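Local coordinates for uncharacterized novel protein (Burkholderia pseudomallei K96243, PDB 3FJV) that is of unknown function but belongs to the DUF3501 family and is built on an antiparallel beta sheet flanked by helices, at residues 40-54 with 80-94. Residues are numbered along the deposited sequence; the frame is centred on the assembly and turned at random.
Sequences HLRLLFEDETTIRYQ and LVPDGSNLKATLQIE
Strands 41-45 and 86-93 pair antiparallel, their axes 4.5 Å apart at closest approach, with Arg-42 facing Gln-92 and Leu-44 facing Thr-90 in hydrogen-bonded pairs; Glu-46 N extends the pattern to Lys-88 O (2.8 Å). Alternation sorts the side chains by face. On one, Leu-41, Leu-43 and Phe-45 mesh with Ile-93, Leu-91 and Ala-89: the Leu-43 CD2 methyl touches both Ala-89 CB (3.7 Å) and Leu-91 CB, while Ala-89 CB lies over the Phe-45 ring in a CH-pi contact, 4.1 Å from its centroid. Arg-42, Leu-44, Thr-90 and Gln-92 point to the other. The two strands are neighbours inside an eight-stranded antiparallel sheet, where 34-37 flanks 41-45 and 144-150 flanks 86-93. As strand 41-45 gives way to helix 48-62, Glu-46 illustrates how one buried carboxylate can tie such a junction together. Bent at chi2 (-84°), its side chain carries OE2 to the Thr-90 hydroxyl (OG1 to OE2, 2.6 Å), and OE1 accepts from Thr-50 OG1 at the same length; each hydroxyl meets its oxygen on the anti side, about 20° out of the carboxylate plane, and together they restrain the group's rotation. Thr-50 also joins Asp-47 in a capping box at the helix start. From the helix, Ile-51 CD1 reaches Leu-80 CB (3.7 Å) and Val-81 CG2. At the other end of the pairing, His-40 ND1 donates to Glu-94 O (3.2 Å), which sits in the plane of the imidazole, whose ring also stacks with Tyr-95.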
loop_
_atom_site.group_PDB
_atom_site.type_symbol
_atom_site.label_atom_id
_atom_site.label_comp_id
_atom_site.label_asym_id
_atom_site.label_seq_id
_atom_site.Cartn_x
_atom_site.Cartn_y
_atom_site.Cartn_z
ATOM N N HIS A 40 -9.328 5.314 -13.414
ATOM C CA HIS A 40 -8.434 4.658 -12.465
ATOM C C HIS A 40 -8.515 5.136 -11.002
ATOM O O HIS A 40 -7.841 4.547 -10.147
ATOM C CB HIS A 40 -7.006 4.808 -12.953
ATOM C CG HIS A 40 -6.804 4.267 -14.326
ATOM N ND1 HIS A 40 -6.602 2.927 -14.569
ATOM C CD2 HIS A 40 -6.848 4.873 -15.533
ATOM C CE1 HIS A 40 -6.514 2.733 -15.873
ATOM N NE2 HIS A 40 -6.644 3.900 -16.477
ATOM N N LEU A 41 -9.309 6.172 -10.720
ATOM C CA LEU A 41 -9.534 6.648 -9.348
ATOM C C LEU A 41 -10.972 6.379 -8.895
ATOM O O LEU A 41 -11.942 6.680 -9.620
ATOM C CB LEU A 41 -9.267 8.137 -9.207
ATOM C CG LEU A 41 -7.837 8.470 -8.742
ATOM C CD1 LEU A 41 -6.817 7.803 -9.634
ATOM C CD2 LEU A 41 -7.694 9.979 -8.766
ATOM N N ARG A 42 -11.101 5.891 -7.665
ATOM C CA ARG A 42 -12.415 5.627 -7.050
ATOM C C ARG A 42 -12.456 6.258 -5.653
ATOM O O ARG A 42 -11.506 6.099 -4.907
ATOM C CB ARG A 42 -12.607 4.111 -6.931
ATOM C CG ARG A 42 -12.574 3.341 -8.240
ATOM C CD ARG A 42 -13.721 3.737 -9.163
ATOM N NE ARG A 42 -13.670 3.079 -10.477
ATOM C CZ ARG A 42 -13.165 3.603 -11.603
ATOM N NH1 ARG A 42 -12.633 4.827 -11.644
ATOM N NH2 ARG A 42 -13.201 2.885 -12.718
ATOM N N LEU A 43 -13.507 7.002 -5.317
ATOM C CA LEU A 43 -13.662 7.569 -3.975
ATOM C C LEU A 43 -14.893 6.935 -3.325
ATOM O O LEU A 43 -15.934 6.820 -3.949
ATOM C CB LEU A 43 -13.953 9.093 -3.994
ATOM C CG LEU A 43 -12.890 10.176 -4.078
ATOM C CD1 LEU A 43 -13.586 11.507 -4.004
ATOM C CD2 LEU A 43 -11.883 10.052 -2.960
ATOM N N LEU A 44 -14.755 6.538 -2.065
ATOM C CA LEU A 44 -15.879 6.121 -1.251
ATOM C C LEU A 44 -16.005 7.102 -0.133
ATOM O O LEU A 44 -15.105 7.201 0.720
ATOM C CB LEU A 44 -15.729 4.707 -0.707
ATOM C CG LEU A 44 -16.963 4.183 0.084
ATOM C CD1 LEU A 44 -18.109 3.867 -0.864
ATOM C CD2 LEU A 44 -16.518 2.946 0.891
ATOM N N PHE A 45 -17.124 7.835 -0.125
ATOM C CA PHE A 45 -17.426 8.722 0.989
ATOM C C PHE A 45 -17.882 7.901 2.181
ATOM O O PHE A 45 -18.828 7.108 2.084
ATOM C CB PHE A 45 -18.437 9.779 0.579
ATOM C CG PHE A 45 -17.847 10.797 -0.304
ATOM C CD1 PHE A 45 -17.201 11.899 0.255
ATOM C CD2 PHE A 45 -17.827 10.620 -1.697
ATOM C CE1 PHE A 45 -16.615 12.880 -0.551
ATOM C CE2 PHE A 45 -17.245 11.561 -2.532
ATOM C CZ PHE A 45 -16.589 12.712 -1.954
ATOM N N GLU A 46 -17.175 8.054 3.287
ATOM C CA GLU A 46 -17.331 7.177 4.447
ATOM C C GLU A 46 -18.378 7.670 5.441
ATOM O O GLU A 46 -18.498 8.884 5.713
ATOM C CB GLU A 46 -15.986 6.946 5.137
ATOM C CG GLU A 46 -14.902 6.418 4.226
ATOM C CD GLU A 46 -14.904 4.879 4.006
ATOM O OE1 GLU A 46 -15.783 4.185 4.582
ATOM O OE2 GLU A 46 -13.951 4.374 3.340
ATOM N N ASP A 47 -19.157 6.737 5.980
ATOM C CA ASP A 47 -20.143 7.051 7.029
ATOM C C ASP A 47 -20.212 5.920 8.066
ATOM O O ASP A 47 -19.356 5.026 8.059
ATOM C CB ASP A 47 -21.529 7.382 6.389
ATOM C CG ASP A 47 -22.150 6.182 5.632
ATOM O OD1 ASP A 47 -21.716 5.016 5.893
ATOM O OD2 ASP A 47 -23.075 6.385 4.790
ATOM N N GLU A 48 -21.174 5.982 8.998
ATOM C CA GLU A 48 -21.270 4.954 10.050
ATOM C C GLU A 48 -21.341 3.524 9.451
ATOM O O GLU A 48 -20.695 2.587 9.922
ATOM C CB GLU A 48 -22.468 5.208 10.962
ATOM C CG GLU A 48 -22.498 4.239 12.167
ATOM C CD GLU A 48 -23.697 4.397 13.051
ATOM O OE1 GLU A 48 -24.756 4.830 12.578
ATOM O OE2 GLU A 48 -23.619 3.947 14.198
ATOM N N THR A 49 -22.156 3.368 8.422
ATOM C CA THR A 49 -22.342 2.070 7.798
ATOM C C THR A 49 -21.034 1.518 7.183
ATOM O O THR A 49 -20.687 0.376 7.416
ATOM C CB THR A 49 -23.445 2.144 6.772
ATOM O OG1 THR A 49 -24.691 2.505 7.411
ATOM C CG2 THR A 49 -23.608 0.815 6.060
ATOM N N THR A 50 -20.365 2.328 6.388
ATOM C CA THR A 50 -19.165 1.904 5.704
ATOM C C THR A 50 -18.030 1.652 6.691
ATOM O O THR A 50 -17.256 0.705 6.494
ATOM C CB THR A 50 -18.677 2.877 4.598
ATOM O OG1 THR A 50 -18.284 4.137 5.163
ATOM C CG2 THR A 50 -19.772 3.121 3.526
ATOM N N ILE A 51 -17.950 2.463 7.742
ATOM C CA ILE A 51 -16.840 2.366 8.711
ATOM C C ILE A 51 -17.038 1.153 9.651
ATOM O O ILE A 51 -16.134 0.352 9.818
ATOM C CB ILE A 51 -16.621 3.706 9.499
ATOM C CG1 ILE A 51 -16.254 4.839 8.519
ATOM C CG2 ILE A 51 -15.428 3.511 10.517
ATOM C CD1 ILE A 51 -16.326 6.268 9.110
ATOM N N ARG A 52 -18.234 1.010 10.222
ATOM C CA ARG A 52 -18.593 -0.130 11.077
ATOM C C ARG A 52 -18.333 -1.476 10.392
ATOM O O ARG A 52 -17.757 -2.392 11.007
ATOM C CB ARG A 52 -20.042 0.017 11.521
ATOM C CG ARG A 52 -20.539 -0.886 12.579
ATOM C CD ARG A 52 -21.754 -0.283 13.283
ATOM N NE ARG A 52 -22.290 -1.235 14.241
ATOM C CZ ARG A 52 -23.141 -2.213 13.958
ATOM N NH1 ARG A 52 -23.666 -2.329 12.740
ATOM N NH2 ARG A 52 -23.494 -3.081 14.892
ATOM N N TYR A 53 -18.694 -1.566 9.128
ATOM C CA TYR A 53 -18.419 -2.734 8.312
ATOM C C TYR A 53 -16.919 -3.005 8.179
ATOM O O TYR A 53 -16.465 -4.126 8.375
ATOM C CB TYR A 53 -19.008 -2.545 6.926
ATOM C CG TYR A 53 -18.688 -3.642 5.945
ATOM C CD1 TYR A 53 -19.285 -4.886 6.067
ATOM C CD2 TYR A 53 -17.811 -3.448 4.898
ATOM C CE1 TYR A 53 -19.006 -5.928 5.194
ATOM C CE2 TYR A 53 -17.557 -4.483 3.957
ATOM C CZ TYR A 53 -18.155 -5.711 4.121
ATOM O OH TYR A 53 -17.951 -6.746 3.237
ATOM N N GLN A 54 -16.136 -1.977 7.852
ATOM C CA GLN A 54 -14.737 -2.219 7.712
ATOM C C GLN A 54 -14.143 -2.734 9.019
ATOM O O GLN A 54 -13.253 -3.586 8.989
ATOM C CB GLN A 54 -14.004 -0.955 7.242
ATOM C CG GLN A 54 -14.167 -0.715 5.751
ATOM C CD GLN A 54 -13.704 0.646 5.324
ATOM O OE1 GLN A 54 -14.529 1.586 5.111
ATOM N NE2 GLN A 54 -12.413 0.794 5.215
ATOM N N LEU A 80 -11.630 8.123 9.121
ATOM C CA LEU A 80 -12.734 8.124 8.184
ATOM C C LEU A 80 -14.059 8.736 8.712
ATOM O O LEU A 80 -15.034 8.881 7.921
ATOM C CB LEU A 80 -12.969 6.716 7.624
ATOM C CG LEU A 80 -11.764 5.974 7.055
ATOM C CD1 LEU A 80 -12.138 4.610 6.470
ATOM C CD2 LEU A 80 -11.094 6.870 6.021
ATOM N N VAL A 81 -14.121 9.035 10.013
ATOM C CA VAL A 81 -15.354 9.497 10.632
ATOM C C VAL A 81 -15.627 10.990 10.340
ATOM O O VAL A 81 -14.837 11.859 10.725
ATOM C CB VAL A 81 -15.325 9.223 12.138
ATOM C CG1 VAL A 81 -16.612 9.717 12.786
ATOM C CG2 VAL A 81 -15.116 7.700 12.382
ATOM N N PRO A 82 -16.724 11.306 9.633
ATOM C CA PRO A 82 -17.050 12.734 9.439
ATOM C C PRO A 82 -17.410 13.450 10.746
ATOM O O PRO A 82 -17.880 12.832 11.678
ATOM C CB PRO A 82 -18.196 12.717 8.415
ATOM C CG PRO A 82 -18.637 11.395 8.319
ATOM C CD PRO A 82 -17.741 10.435 9.024
ATOM N N ASP A 83 -17.087 14.719 10.875
ATOM C CA ASP A 83 -17.163 15.311 12.185
ATOM C C ASP A 83 -18.161 16.428 12.299
ATOM O O ASP A 83 -18.248 17.041 13.372
ATOM C CB ASP A 83 -15.803 15.813 12.638
ATOM C CG ASP A 83 -15.216 16.787 11.701
ATOM O OD1 ASP A 83 -15.971 17.362 10.863
ATOM O OD2 ASP A 83 -13.982 16.966 11.786
ATOM N N GLY A 84 -18.902 16.720 11.228
ATOM C CA GLY A 84 -19.803 17.871 11.249
ATOM C C GLY A 84 -19.545 18.883 10.118
ATOM O O GLY A 84 -20.467 19.414 9.564
ATOM N N SER A 85 -18.277 19.118 9.809
ATOM C CA SER A 85 -17.887 20.105 8.831
ATOM C C SER A 85 -16.998 19.561 7.722
ATOM O O SER A 85 -16.494 20.324 6.910
ATOM C CB SER A 85 -17.201 21.266 9.535
ATOM O OG SER A 85 -18.169 22.143 10.102
ATOM N N ASN A 86 -16.840 18.246 7.691
ATOM C CA ASN A 86 -16.036 17.652 6.670
ATOM C C ASN A 86 -16.562 16.325 6.172
ATOM O O ASN A 86 -17.137 15.493 6.906
ATOM C CB ASN A 86 -14.634 17.468 7.168
ATOM C CG ASN A 86 -14.605 16.785 8.475
ATOM O OD1 ASN A 86 -15.513 16.004 8.794
ATOM N ND2 ASN A 86 -13.605 17.095 9.277
ATOM N N LEU A 87 -16.391 16.151 4.890
ATOM C CA LEU A 87 -16.666 14.859 4.284
ATOM C C LEU A 87 -15.327 14.086 4.299
ATOM O O LEU A 87 -14.221 14.680 4.109
ATOM C CB LEU A 87 -17.145 15.087 2.873
ATOM C CG LEU A 87 -18.416 15.925 2.696
ATOM C CD1 LEU A 87 -18.759 16.153 1.196
ATOM C CD2 LEU A 87 -19.571 15.250 3.407
ATOM N N LYS A 88 -15.421 12.792 4.556
ATOM C CA LYS A 88 -14.271 11.889 4.587
ATOM C C LYS A 88 -14.442 10.836 3.486
ATOM O O LYS A 88 -15.540 10.343 3.294
ATOM C CB LYS A 88 -14.125 11.205 5.970
ATOM C CG LYS A 88 -14.054 12.119 7.206
ATOM C CD LYS A 88 -12.857 12.960 7.245
ATOM C CE LYS A 88 -12.727 13.723 8.595
ATOM N NZ LYS A 88 -12.460 12.838 9.750
ATOM N N ALA A 89 -13.350 10.493 2.787
ATOM C CA ALA A 89 -13.366 9.531 1.680
ATOM C C ALA A 89 -12.070 8.691 1.620
ATOM O O ALA A 89 -10.990 9.120 2.039
ATOM C CB ALA A 89 -13.663 10.217 0.308
ATOM N N THR A 90 -12.227 7.438 1.245
ATOM C CA THR A 90 -11.130 6.570 0.895
ATOM C C THR A 90 -10.980 6.667 -0.625
ATOM O O THR A 90 -11.940 6.442 -1.383
ATOM C CB THR A 90 -11.406 5.095 1.332
ATOM O OG1 THR A 90 -11.532 5.047 2.765
ATOM C CG2 THR A 90 -10.245 4.200 0.881
ATOM N N LEU A 91 -9.778 7.037 -1.048
ATOM C CA LEU A 91 -9.407 7.100 -2.455
ATOM C C LEU A 91 -8.612 5.838 -2.785
ATOM O O LEU A 91 -7.639 5.502 -2.095
ATOM C CB LEU A 91 -8.542 8.325 -2.759
ATOM C CG LEU A 91 -7.968 8.520 -4.187
ATOM C CD1 LEU A 91 -8.983 8.874 -5.250
ATOM C CD2 LEU A 91 -6.901 9.641 -4.203
ATOM N N GLN A 92 -9.004 5.180 -3.868
ATOM C CA GLN A 92 -8.274 4.007 -4.348
ATOM C C GLN A 92 -7.860 4.250 -5.776
ATOM O O GLN A 92 -8.630 4.763 -6.568
ATOM C CB GLN A 92 -9.102 2.732 -4.233
ATOM C CG GLN A 92 -9.343 2.335 -2.764
ATOM C CD GLN A 92 -9.731 0.879 -2.599
ATOM O OE1 GLN A 92 -8.934 -0.027 -2.932
ATOM N NE2 GLN A 92 -10.925 0.634 -2.053
ATOM N N ILE A 93 -6.615 3.906 -6.072
ATOM C CA ILE A 93 -6.026 4.011 -7.404
ATOM C C ILE A 93 -5.923 2.571 -7.872
ATOM O O ILE A 93 -5.287 1.760 -7.185
ATOM C CB ILE A 93 -4.619 4.651 -7.308
ATOM C CG1 ILE A 93 -4.716 6.045 -6.692
ATOM C CG2 ILE A 93 -3.948 4.775 -8.701
ATOM C CD1 ILE A 93 -3.366 6.548 -6.127
ATOM N N GLU A 94 -6.553 2.244 -8.999
ATOM C CA GLU A 94 -6.612 0.874 -9.479
ATOM C C GLU A 94 -6.066 0.721 -10.897
ATOM O O GLU A 94 -6.548 1.374 -11.822
ATOM C CB GLU A 94 -8.060 0.397 -9.408
ATOM C CG GLU A 94 -8.570 0.344 -7.947
ATOM C CD GLU A 94 -10.087 0.235 -7.819
ATOM O OE1 GLU A 94 -10.820 0.433 -8.828
ATOM O OE2 GLU A 94 -10.539 -0.050 -6.689
HETATM O O HOH W 1 -18.005 11.610 4.753
#